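30-kDa cleavage and polyadenylation specificity factor 30 (Arabidopsis thaliana, PDB 5ZUU) acts in the CPSF complex in pre-mRNA 3'-end formation and poly(A) site selection, and binds m6A-modified RNA through its YTH domain. Local coordinates at residues L32-G37 and V105-L110; S79-Y84 and Y99-S104; G15-F20 and V56-L61; C111-H116 and Y153-S158. All coordinates share one frame; numbering follows the deposited sequence. Where two conformers were deposited one is given.

From the N terminus, residues 15-20 lead into strand 17-24, and contact 3 closes the loop that returns at 56-61 as its parallel neighbour. Helix 27-36 lies inside that loop, but its partner strand comes later, so contacts 1 and 3 cross along the chain. Contact 2, between 79-84 and 99-104, is nested within the loop closed by contact 1 and joins the two ends of the excursion between strands 70-77 and 103-114. Contact 4 opens after contact 1 has closed and ties 111-116 to the segment leaving helix 142-154. Strand 103-114 serves contacts 1, 2 and 4; K109 of contact 1 forms a salt bridge to D157 of contact 4.

Contact 1 of 4, residues L32-G37 and V105-L110; sequences LSVQQG and VKWLKL
Helix 27-36 packs against the mixed beta-sheet of the YTH domain, across strand 103-114, and S33, V34 and G37 meet V105, W107 and L110. The segment axes run at 103° and approach to 8.4 Å, so the two segments are nearly perpendicular here. The W107 indole is met on a face and at an edge. V34 CG2 sits over one of its faces, 4.0 Å from the centroid of the five-membered ring, in a CH-pi contact displaced toward the rim. The same methyl group meets L110 CD2 tip to tip at 4.0 Å, and S164 of helix 159-172 touches all three of these side chains. At the indole edge, W107 NE1 donates a noticeably bent hydrogen bond of 3.2 Å to S33 OG, which lies in the ring plane. S33 OG stands anti to its backbone N (chi1 179°) and is also hydrogen-bonded to V38 O, so the hydroxyl is gripped from two directions and helps to fix the rotation of the buried indole. V105 CG2 approaches the same hydroxyl, S33 OG, at 4.0 Å. G37 is the first residue past the helix; its positive phi suits glycine, and its N bonds back to S33 O. Beyond that turn the strand is met directly: V105 N donates to G37 O at 2.9 Å and 174°, approaching from above the carbonyl plane.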
# COMPACT_ATOMS: atom_id res chain seq x y z
N LEU A 32 -3.24 0.45 -11.94
CA LEU A 32 -1.96 0.64 -12.58
C LEU A 32 -0.79 0.30 -11.67
O LEU A 32 0.22 -0.32 -12.10
CB LEU A 32 -1.85 2.08 -13.06
CG LEU A 32 -1.04 2.35 -14.32
CD1 LEU A 32 -1.66 1.65 -15.53
CD2 LEU A 32 -0.97 3.84 -14.59
N SER A 33 -0.89 0.72 -10.40
CA SER A 33 0.14 0.36 -9.44
C SER A 33 0.32 -1.17 -9.31
O SER A 33 1.41 -1.71 -9.24
CB SER A 33 -0.21 0.97 -8.09
OG SER A 33 0.74 0.60 -7.16
N VAL A 34 -0.81 -1.84 -9.27
CA VAL A 34 -0.85 -3.30 -9.14
C VAL A 34 -0.21 -3.97 -10.36
O VAL A 34 0.57 -4.90 -10.21
CB VAL A 34 -2.29 -3.78 -8.93
CG1 VAL A 34 -2.38 -5.29 -9.05
CG2 VAL A 34 -2.78 -3.34 -7.54
N GLN A 35 -0.53 -3.49 -11.56
CA GLN A 35 0.04 -4.08 -12.79
C GLN A 35 1.54 -3.80 -12.91
O GLN A 35 2.28 -4.63 -13.43
CB GLN A 35 -0.74 -3.60 -14.04
CG GLN A 35 -0.11 -3.94 -15.40
CD GLN A 35 0.12 -5.42 -15.59
OE1 GLN A 35 -0.76 -6.24 -15.31
NE2 GLN A 35 1.31 -5.78 -16.05
N GLN A 36 1.99 -2.66 -12.41
CA GLN A 36 3.38 -2.23 -12.62
C GLN A 36 4.29 -2.30 -11.43
O GLN A 36 5.47 -2.18 -11.59
CB GLN A 36 3.33 -0.79 -13.16
CG GLN A 36 2.70 -0.78 -14.54
CD GLN A 36 2.48 0.59 -15.07
OE1 GLN A 36 3.13 1.55 -14.69
NE2 GLN A 36 1.53 0.68 -15.99
N GLY A 37 3.78 -2.47 -10.21
CA GLY A 37 4.70 -2.48 -9.05
C GLY A 37 5.36 -1.15 -8.71
O GLY A 37 6.53 -1.08 -8.26
N VAL A 105 7.06 -0.54 -5.43
CA VAL A 105 6.33 -1.20 -4.37
C VAL A 105 6.16 -2.65 -4.78
O VAL A 105 6.18 -2.96 -5.95
CB VAL A 105 4.99 -0.51 -4.02
CG1 VAL A 105 5.22 0.90 -3.65
CG2 VAL A 105 4.00 -0.55 -5.17
N LYS A 106 6.03 -3.52 -3.78
CA LYS A 106 5.66 -4.92 -3.97
C LYS A 106 4.35 -5.14 -3.24
O LYS A 106 4.30 -5.03 -2.01
CB LYS A 106 6.72 -5.75 -3.37
CG LYS A 106 6.45 -7.24 -3.21
CD LYS A 106 7.77 -7.83 -2.70
CE LYS A 106 7.62 -9.05 -1.83
NZ LYS A 106 7.77 -10.22 -2.72
N TRP A 107 3.32 -5.47 -4.00
CA TRP A 107 2.01 -5.76 -3.44
C TRP A 107 2.02 -7.05 -2.66
O TRP A 107 2.48 -8.06 -3.14
CB TRP A 107 0.99 -5.78 -4.57
CG TRP A 107 0.69 -4.41 -4.99
CD1 TRP A 107 1.23 -3.72 -6.06
CD2 TRP A 107 -0.07 -3.46 -4.25
NE1 TRP A 107 0.78 -2.43 -6.07
CE2 TRP A 107 -0.04 -2.24 -5.00
CE3 TRP A 107 -0.85 -3.53 -3.10
CZ2 TRP A 107 -0.72 -1.10 -4.61
CZ3 TRP A 107 -1.56 -2.40 -2.72
CH2 TRP A 107 -1.46 -1.18 -3.45
N LEU A 108 1.65 -6.96 -1.39
CA LEU A 108 1.72 -8.11 -0.50
C LEU A 108 0.36 -8.82 -0.47
O LEU A 108 0.32 -10.03 -0.63
CB LEU A 108 2.22 -7.74 0.86
CG LEU A 108 3.55 -7.01 0.81
CD1 LEU A 108 3.79 -6.37 2.18
CD2 LEU A 108 4.73 -7.90 0.39
N LYS A 109 -0.72 -8.07 -0.32
CA LYS A 109 -2.00 -8.57 -0.16
C LYS A 109 -2.98 -7.61 -0.78
O LYS A 109 -2.96 -6.41 -0.52
CB LYS A 109 -2.34 -8.64 1.34
CG LYS A 109 -3.77 -9.11 1.69
CD LYS A 109 -3.97 -10.59 1.35
CE LYS A 109 -5.45 -10.97 1.44
NZ LYS A 109 -5.80 -12.45 1.33
N LEU A 110 -3.83 -8.14 -1.61
CA LEU A 110 -4.91 -7.39 -2.24
C LEU A 110 -6.27 -7.99 -1.91
O LEU A 110 -6.45 -9.21 -2.03
CB LEU A 110 -4.66 -7.47 -3.76
CG LEU A 110 -3.55 -6.48 -4.09
CD1 LEU A 110 -2.74 -6.91 -5.34
CD2 LEU A 110 -4.10 -5.05 -4.17

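Contact 2 of 4, residues S79-Y84 and Y99-S104; sequences SRIGGY and YGRNFS
The F103 ring is met obliquely by I81, whose CG1 comes to 3.5 Å from F103 CD1, with I81 CD1 near CE1. S79 O also approaches this ring obliquely, at 4.1 Å from F103 CD2. The other flat group, the R101 guanidinium, has G83 N at its edge near the plane. Its extended chain leads there past the glycines, with R101 CD 4.0 Å from G82 CA, and I81 CG2 rests on R101 CB. At the backbone angles of G82 and G83 a CB would press on the carbonyl oxygen of the preceding residue. S79 OG lies between its own backbone N and carbonyl carbon (chi1 70°), and accepts from S104 N at 3.0 Å in a nearly straight bond of 168°; S79 N returns a weak bond to S104 O. A water accepts from G82 N at 2.9 Å and also lies near G83 O and N102 O; a second donates to G83 O and, at 2.9 Å, to N102 O. In the YTH domain this joins the loop after strand 70-77 to the entry of strand 103-114, I81 N reaching N50 of helix 46-55; Y99 OH lies close to N3 of a modified base in the bound RNA. A serine hydroxyl and solvent stand in for much backbone pairing here, with the apolar contact of I81 and F103 beside them, while the buried S79 O finds no polar partner.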
# COMPACT_ATOMS: atom_id res chain seq x y z
N SER A 79 11.68 0.85 -3.04
CA SER A 79 12.81 1.73 -3.31
C SER A 79 12.60 3.07 -2.60
O SER A 79 11.49 3.45 -2.29
CB SER A 79 13.06 1.94 -4.80
OG SER A 79 12.03 2.73 -5.36
N ARG A 80 13.72 3.75 -2.38
CA ARG A 80 13.77 5.09 -1.84
C ARG A 80 13.28 6.04 -2.96
O ARG A 80 13.52 5.80 -4.08
CB ARG A 80 15.17 5.41 -1.37
CG ARG A 80 15.23 6.73 -0.59
CD ARG A 80 16.57 6.86 0.05
NE ARG A 80 16.59 7.83 1.14
CZ ARG A 80 16.72 9.17 1.02
NH1 ARG A 80 16.80 9.91 2.14
NH2 ARG A 80 16.78 9.80 -0.16
N ILE A 81 12.48 7.05 -2.65
CA ILE A 81 12.04 8.00 -3.68
C ILE A 81 13.23 8.89 -4.10
O ILE A 81 13.92 9.50 -3.27
CB ILE A 81 10.90 8.91 -3.18
CG1 ILE A 81 9.67 8.09 -2.68
CG2 ILE A 81 10.48 9.83 -4.31
CD1 ILE A 81 8.59 8.89 -1.92
N GLY A 82 13.41 9.03 -5.40
CA GLY A 82 14.56 9.68 -6.00
C GLY A 82 15.13 8.58 -6.84
O GLY A 82 15.02 7.41 -6.49
N GLY A 83 15.67 8.86 -7.97
CA GLY A 83 16.20 7.72 -8.74
C GLY A 83 15.15 7.31 -9.76
O GLY A 83 13.94 7.30 -9.47
N TYR A 84 15.57 7.00 -10.99
CA TYR A 84 14.60 6.65 -11.98
C TYR A 84 14.02 5.24 -11.68
O TYR A 84 14.74 4.31 -11.42
CB TYR A 84 15.18 6.66 -13.38
CG TYR A 84 14.20 6.13 -14.38
CD1 TYR A 84 13.15 6.89 -14.82
CD2 TYR A 84 14.29 4.81 -14.83
CE1 TYR A 84 12.22 6.38 -15.73
CE2 TYR A 84 13.41 4.29 -15.75
CZ TYR A 84 12.37 5.07 -16.20
OH TYR A 84 11.50 4.53 -17.12
N TYR A 99 1.87 14.62 -9.32
CA TYR A 99 2.50 13.62 -8.43
C TYR A 99 4.01 13.69 -8.51
O TYR A 99 4.58 14.30 -9.42
CB TYR A 99 1.97 12.20 -8.69
CG TYR A 99 0.48 12.16 -8.49
CD1 TYR A 99 -0.07 12.68 -7.33
CD2 TYR A 99 -0.38 11.71 -9.49
CE1 TYR A 99 -1.44 12.74 -7.16
CE2 TYR A 99 -1.73 11.76 -9.32
CZ TYR A 99 -2.24 12.27 -8.15
OH TYR A 99 -3.57 12.36 -7.93
N GLY A 100 4.65 13.11 -7.51
CA GLY A 100 6.07 13.18 -7.40
C GLY A 100 6.73 12.11 -8.23
O GLY A 100 6.24 11.74 -9.25
N ARG A 101 7.87 11.65 -7.78
CA ARG A 101 8.59 10.67 -8.54
C ARG A 101 8.06 9.24 -8.26
O ARG A 101 7.64 8.92 -7.12
CB ARG A 101 10.05 10.76 -8.16
CG ARG A 101 10.71 12.08 -8.53
CD ARG A 101 12.02 12.19 -7.77
NE ARG A 101 12.55 13.54 -7.97
CZ ARG A 101 13.75 13.88 -8.45
NH1 ARG A 101 14.69 12.99 -8.73
NH2 ARG A 101 14.03 15.16 -8.57
N ASN A 102 8.09 8.40 -9.30
CA ASN A 102 7.63 7.03 -9.16
C ASN A 102 8.62 6.34 -8.27
O ASN A 102 9.82 6.59 -8.37
CB ASN A 102 7.63 6.29 -10.52
CG ASN A 102 6.54 6.74 -11.45
OD1 ASN A 102 5.58 7.41 -11.07
ND2 ASN A 102 6.63 6.29 -12.71
N PHE A 103 8.14 5.47 -7.39
CA PHE A 103 9.01 4.52 -6.67
C PHE A 103 8.44 3.07 -6.70
O PHE A 103 7.30 2.85 -7.02
CB PHE A 103 9.28 5.03 -5.24
CG PHE A 103 8.02 5.13 -4.40
CD1 PHE A 103 7.21 6.27 -4.47
CD2 PHE A 103 7.60 4.05 -3.59
CE1 PHE A 103 6.01 6.35 -3.75
CE2 PHE A 103 6.38 4.13 -2.88
CZ PHE A 103 5.59 5.28 -2.93
N SER A 104 9.26 2.08 -6.42
CA SER A 104 8.82 0.68 -6.42
C SER A 104 8.03 0.32 -5.20
O SER A 104 8.34 0.73 -4.07
CB SER A 104 10.02 -0.28 -6.35
OG SER A 104 10.83 -0.04 -7.42
O HOH W 1 12.42 7.21 -7.36
O HOH W 2 11.05 7.52 -10.87

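Contact 3 of 4, residues G15-F20 and V56-L61; sequences GVNRYF and VENVIL
N17 and N58 meet through their side-chain amides where strands 17-24 and 58-65 run parallel. N17 CG stands anti to its carbonyl carbon (chi1 -61°), 3.9 Å from N58 CB. N58 ND2 donates to N17 OD1 at 3.0 Å, although the amide planes stand 85° apart and the bond is tilted and bent. At the other end, N17 ND2 donates to Y19 OH at 3.0 Å and also to P13 O, while N58 OD1 accepts from K76 NZ. An alanine in place of N17 would probably leave N58 ND2 and Y19 OH without these mates and the N58 amide freer to turn. Beyond this pair the backbones are laced together: R18 N to N58 O, I60 N to R18 O at 2.8 Å, and F20 N to I60 O at 2.9 Å. Y19 and I60 lie side by side, Y19 CD2 being 3.7 Å from I60 CB, whereas on the opposite face F20 CD1 touches V59 CG1 at 3.9 Å. R18 passes V56 at about a right angle, its CD 3.8 Å from V56 CG1, before its guanidinium pairs with E139 and E51. These adjacent strands are joined by a crossover connection holding helices 27-36 and 46-55 and the short strand 38-39. Helix 46-55 covers the face bearing R18, F20 and V59; on the other, I60 packs on P13 and L108 of strand 103-114, and Y19 reaches L140 of strand 138-140.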
# COMPACT_ATOMS: atom_id res chain seq x y z
N GLY A 15 9.46 -8.45 11.44
CA GLY A 15 10.42 -7.52 12.05
C GLY A 15 9.79 -6.19 12.37
O GLY A 15 8.56 -6.08 12.48
N VAL A 16 10.64 -5.17 12.49
CA VAL A 16 10.15 -3.84 12.87
C VAL A 16 9.67 -3.09 11.62
O VAL A 16 10.42 -2.74 10.75
CB VAL A 16 11.15 -3.06 13.74
CG1 VAL A 16 10.69 -1.61 13.92
CG2 VAL A 16 11.24 -3.78 15.10
N ASN A 17 8.38 -2.86 11.55
CA ASN A 17 7.76 -2.22 10.40
C ASN A 17 7.20 -0.86 10.81
O ASN A 17 6.86 -0.65 11.97
CB ASN A 17 6.60 -3.08 9.93
CG ASN A 17 6.99 -4.47 9.48
OD1 ASN A 17 8.14 -4.80 9.13
ND2 ASN A 17 5.98 -5.30 9.43
N ARG A 18 7.03 0.05 9.85
CA ARG A 18 6.13 1.21 10.03
C ARG A 18 5.11 1.10 8.97
O ARG A 18 5.40 0.49 7.87
CB ARG A 18 6.91 2.54 9.87
CG ARG A 18 7.87 2.71 11.02
CD ARG A 18 8.84 3.84 10.81
NE ARG A 18 8.16 5.13 10.89
CZ ARG A 18 8.80 6.30 10.74
NH1 ARG A 18 10.08 6.32 10.50
NH2 ARG A 18 8.15 7.44 10.84
N TYR A 19 3.96 1.72 9.24
CA TYR A 19 2.74 1.58 8.47
C TYR A 19 2.16 2.94 8.17
O TYR A 19 2.00 3.77 9.10
CB TYR A 19 1.66 0.80 9.33
CG TYR A 19 2.13 -0.53 9.77
CD1 TYR A 19 2.96 -0.67 10.89
CD2 TYR A 19 1.83 -1.67 9.03
CE1 TYR A 19 3.44 -1.93 11.28
CE2 TYR A 19 2.30 -2.91 9.42
CZ TYR A 19 3.11 -3.04 10.52
OH TYR A 19 3.59 -4.26 10.86
N PHE A 20 1.80 3.15 6.89
CA PHE A 20 1.20 4.41 6.42
C PHE A 20 -0.03 4.08 5.61
O PHE A 20 0.00 3.15 4.82
CB PHE A 20 2.20 5.23 5.54
CG PHE A 20 3.41 5.70 6.27
CD1 PHE A 20 4.44 4.85 6.57
CD2 PHE A 20 3.53 7.02 6.67
CE1 PHE A 20 5.55 5.29 7.30
CE2 PHE A 20 4.63 7.47 7.38
CZ PHE A 20 5.64 6.60 7.70
N VAL A 56 13.61 1.88 8.93
CA VAL A 56 13.21 0.49 9.30
C VAL A 56 13.35 -0.38 8.10
O VAL A 56 13.37 0.13 7.00
CB VAL A 56 11.72 0.40 9.80
CG1 VAL A 56 11.51 1.14 11.09
CG2 VAL A 56 10.76 0.94 8.77
N GLU A 57 13.27 -1.67 8.31
CA GLU A 57 13.46 -2.67 7.22
C GLU A 57 12.27 -2.72 6.23
O GLU A 57 12.44 -3.04 5.02
CB GLU A 57 13.78 -4.04 7.84
CG GLU A 57 14.11 -5.20 6.90
CD GLU A 57 15.22 -4.91 5.87
OE1 GLU A 57 16.04 -3.97 6.05
OE2 GLU A 57 15.29 -5.64 4.85
N ASN A 58 11.07 -2.42 6.73
CA ASN A 58 9.86 -2.51 5.94
C ASN A 58 8.88 -1.38 6.23
O ASN A 58 8.46 -1.19 7.38
CB ASN A 58 9.11 -3.79 6.26
CG ASN A 58 9.93 -5.00 6.05
OD1 ASN A 58 10.21 -5.37 4.93
ND2 ASN A 58 10.23 -5.69 7.11
N VAL A 59 8.55 -0.64 5.20
CA VAL A 59 7.53 0.33 5.23
C VAL A 59 6.38 -0.30 4.49
O VAL A 59 6.48 -0.70 3.28
CB VAL A 59 7.99 1.62 4.54
CG1 VAL A 59 6.85 2.64 4.46
CG2 VAL A 59 9.16 2.19 5.30
N ILE A 60 5.31 -0.46 5.25
CA ILE A 60 4.09 -1.06 4.77
C ILE A 60 3.04 0.02 4.47
O ILE A 60 2.66 0.80 5.35
CB ILE A 60 3.54 -2.11 5.77
CG1 ILE A 60 4.64 -3.13 6.09
CG2 ILE A 60 2.27 -2.80 5.21
CD1 ILE A 60 5.24 -3.81 4.87
N LEU A 61 2.61 0.07 3.21
CA LEU A 61 1.62 1.06 2.69
C LEU A 61 0.29 0.37 2.54
O LEU A 61 0.14 -0.50 1.71
CB LEU A 61 2.10 1.54 1.33
CG LEU A 61 3.55 2.09 1.32
CD1 LEU A 61 3.91 2.51 -0.06
CD2 LEU A 61 3.70 3.29 2.26

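Contact 4 of 4, residues C111-H116 and Y153-S158; sequences CELSFH and YLEPDS
E155 lays its aliphatic part over C111 and L113: its CB lies 3.7 Å from C111 CB, and its CG meets L113 CD1 at 3.8 Å, the E155 and L113 side chains crossing at about a right angle. The chain of E155 bends at chi2 (-57°), and its carboxylate pairs through OE1 with K117, while OE2 takes a bond from a water that also donates to E112 O. An alanine at E155 would probably leave K117 without this charge partner and open a gap beside L113 CD1. P156 O sits over C111 CB at 3.5 Å. No direct hydrogen bond joins the two segments; waters bridge them. One accepts from E112 N at 2.9 Å and donates to P156 O at 2.7 Å, and another donates to C111 O and lies 2.7 Å from S158 OG. S158 also bonds through its backbone to L110. The connection from helix 142-154 thus runs beside strand 103-114, where L113 packs on L148, L151 and L152 of that helix, and ends in a serine N-cap: S158 OG weakly caps L160 N at the start of helix 159-172.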
# COMPACT_ATOMS: atom_id res chain seq x y z
N CYS A 111 -7.20 -7.16 -1.50
CA CYS A 111 -8.47 -7.63 -0.94
C CYS A 111 -9.44 -6.44 -0.83
O CYS A 111 -9.09 -5.41 -1.33
CB CYS A 111 -8.19 -8.21 0.44
SG CYS A 111 -7.65 -6.97 1.68
N GLU A 112 -10.66 -6.59 -0.31
CA GLU A 112 -11.53 -5.46 -0.05
C GLU A 112 -11.93 -5.49 1.40
O GLU A 112 -12.75 -6.33 1.81
CB GLU A 112 -12.80 -5.45 -0.91
CG GLU A 112 -12.61 -5.16 -2.40
CD GLU A 112 -12.25 -3.68 -2.73
OE1 GLU A 112 -12.53 -2.74 -1.93
OE2 GLU A 112 -11.70 -3.45 -3.83
N LEU A 113 -11.32 -4.63 2.20
CA LEU A 113 -11.57 -4.63 3.62
C LEU A 113 -12.47 -3.44 3.95
O LEU A 113 -12.08 -2.26 3.86
CB LEU A 113 -10.28 -4.54 4.39
CG LEU A 113 -10.42 -4.41 5.91
CD1 LEU A 113 -10.95 -5.70 6.51
CD2 LEU A 113 -9.05 -4.09 6.52
N SER A 114 -13.71 -3.73 4.26
CA SER A 114 -14.68 -2.71 4.62
C SER A 114 -14.28 -1.94 5.88
O SER A 114 -13.77 -2.52 6.84
CB SER A 114 -16.03 -3.41 4.89
OG SER A 114 -16.90 -2.50 5.50
N PHE A 115 -14.54 -0.64 5.87
CA PHE A 115 -14.31 0.25 7.02
C PHE A 115 -15.16 -0.17 8.24
O PHE A 115 -14.76 0.07 9.39
CB PHE A 115 -14.63 1.74 6.68
CG PHE A 115 -13.67 2.43 5.70
CD1 PHE A 115 -12.41 1.95 5.41
CD2 PHE A 115 -14.06 3.64 5.08
CE1 PHE A 115 -11.58 2.60 4.51
CE2 PHE A 115 -13.20 4.29 4.18
CZ PHE A 115 -11.96 3.77 3.92
N HIS A 116 -16.33 -0.73 7.99
CA HIS A 116 -17.21 -1.26 9.06
C HIS A 116 -16.40 -2.20 9.92
O HIS A 116 -16.43 -2.14 11.18
CB HIS A 116 -18.43 -1.98 8.45
CG HIS A 116 -19.50 -2.29 9.45
ND1 HIS A 116 -20.04 -1.31 10.28
CD2 HIS A 116 -20.06 -3.46 9.83
CE1 HIS A 116 -20.91 -1.88 11.10
NE2 HIS A 116 -20.96 -3.18 10.83
N TYR A 153 -5.31 -9.44 5.91
CA TYR A 153 -5.01 -10.87 5.73
C TYR A 153 -6.19 -11.82 6.11
O TYR A 153 -6.15 -12.99 5.74
CB TYR A 153 -3.76 -11.23 6.48
CG TYR A 153 -2.57 -10.78 5.71
CD1 TYR A 153 -1.99 -11.59 4.71
CD2 TYR A 153 -2.02 -9.51 5.92
CE1 TYR A 153 -0.90 -11.14 3.99
CE2 TYR A 153 -0.94 -9.06 5.21
CZ TYR A 153 -0.39 -9.86 4.23
OH TYR A 153 0.75 -9.40 3.59
N LEU A 154 -7.23 -11.34 6.82
CA LEU A 154 -8.43 -12.12 7.00
C LEU A 154 -9.32 -12.11 5.78
O LEU A 154 -10.15 -13.01 5.66
CB LEU A 154 -9.23 -11.65 8.22
CG LEU A 154 -8.46 -11.66 9.51
CD1 LEU A 154 -9.34 -11.04 10.57
CD2 LEU A 154 -7.99 -13.02 9.93
N GLU A 155 -9.19 -11.15 4.88
CA GLU A 155 -10.06 -11.09 3.72
C GLU A 155 -9.57 -11.95 2.61
O GLU A 155 -8.37 -12.13 2.45
CB GLU A 155 -10.26 -9.65 3.18
CG GLU A 155 -10.91 -8.74 4.18
CD GLU A 155 -12.26 -9.26 4.64
OE1 GLU A 155 -12.59 -9.14 5.87
OE2 GLU A 155 -13.04 -9.74 3.78
N PRO A 156 -10.50 -12.54 1.85
CA PRO A 156 -10.10 -13.32 0.63
C PRO A 156 -9.39 -12.41 -0.38
O PRO A 156 -9.72 -11.19 -0.48
CB PRO A 156 -11.42 -13.78 0.03
CG PRO A 156 -12.39 -13.70 1.19
CD PRO A 156 -11.95 -12.59 2.09
N ASP A 157 -8.43 -12.99 -1.10
CA ASP A 157 -7.77 -12.32 -2.20
C ASP A 157 -8.80 -11.74 -3.15
O ASP A 157 -9.80 -12.42 -3.44
CB ASP A 157 -6.92 -13.32 -2.99
CG ASP A 157 -5.76 -13.81 -2.25
OD1 ASP A 157 -5.45 -13.36 -1.10
OD2 ASP A 157 -5.08 -14.69 -2.82
N SER A 158 -8.62 -10.49 -3.60
CA SER A 158 -9.37 -9.97 -4.69
C SER A 158 -8.73 -10.49 -5.97
O SER A 158 -7.62 -11.10 -5.99
CB SER A 158 -9.38 -8.40 -4.73
OG SER A 158 -8.06 -7.94 -4.96
O HOH W 3 -8.04 -5.29 -4.34
O HOH W 4 -11.71 -9.31 -0.48
O HOH W 5 -13.72 -9.35 1.40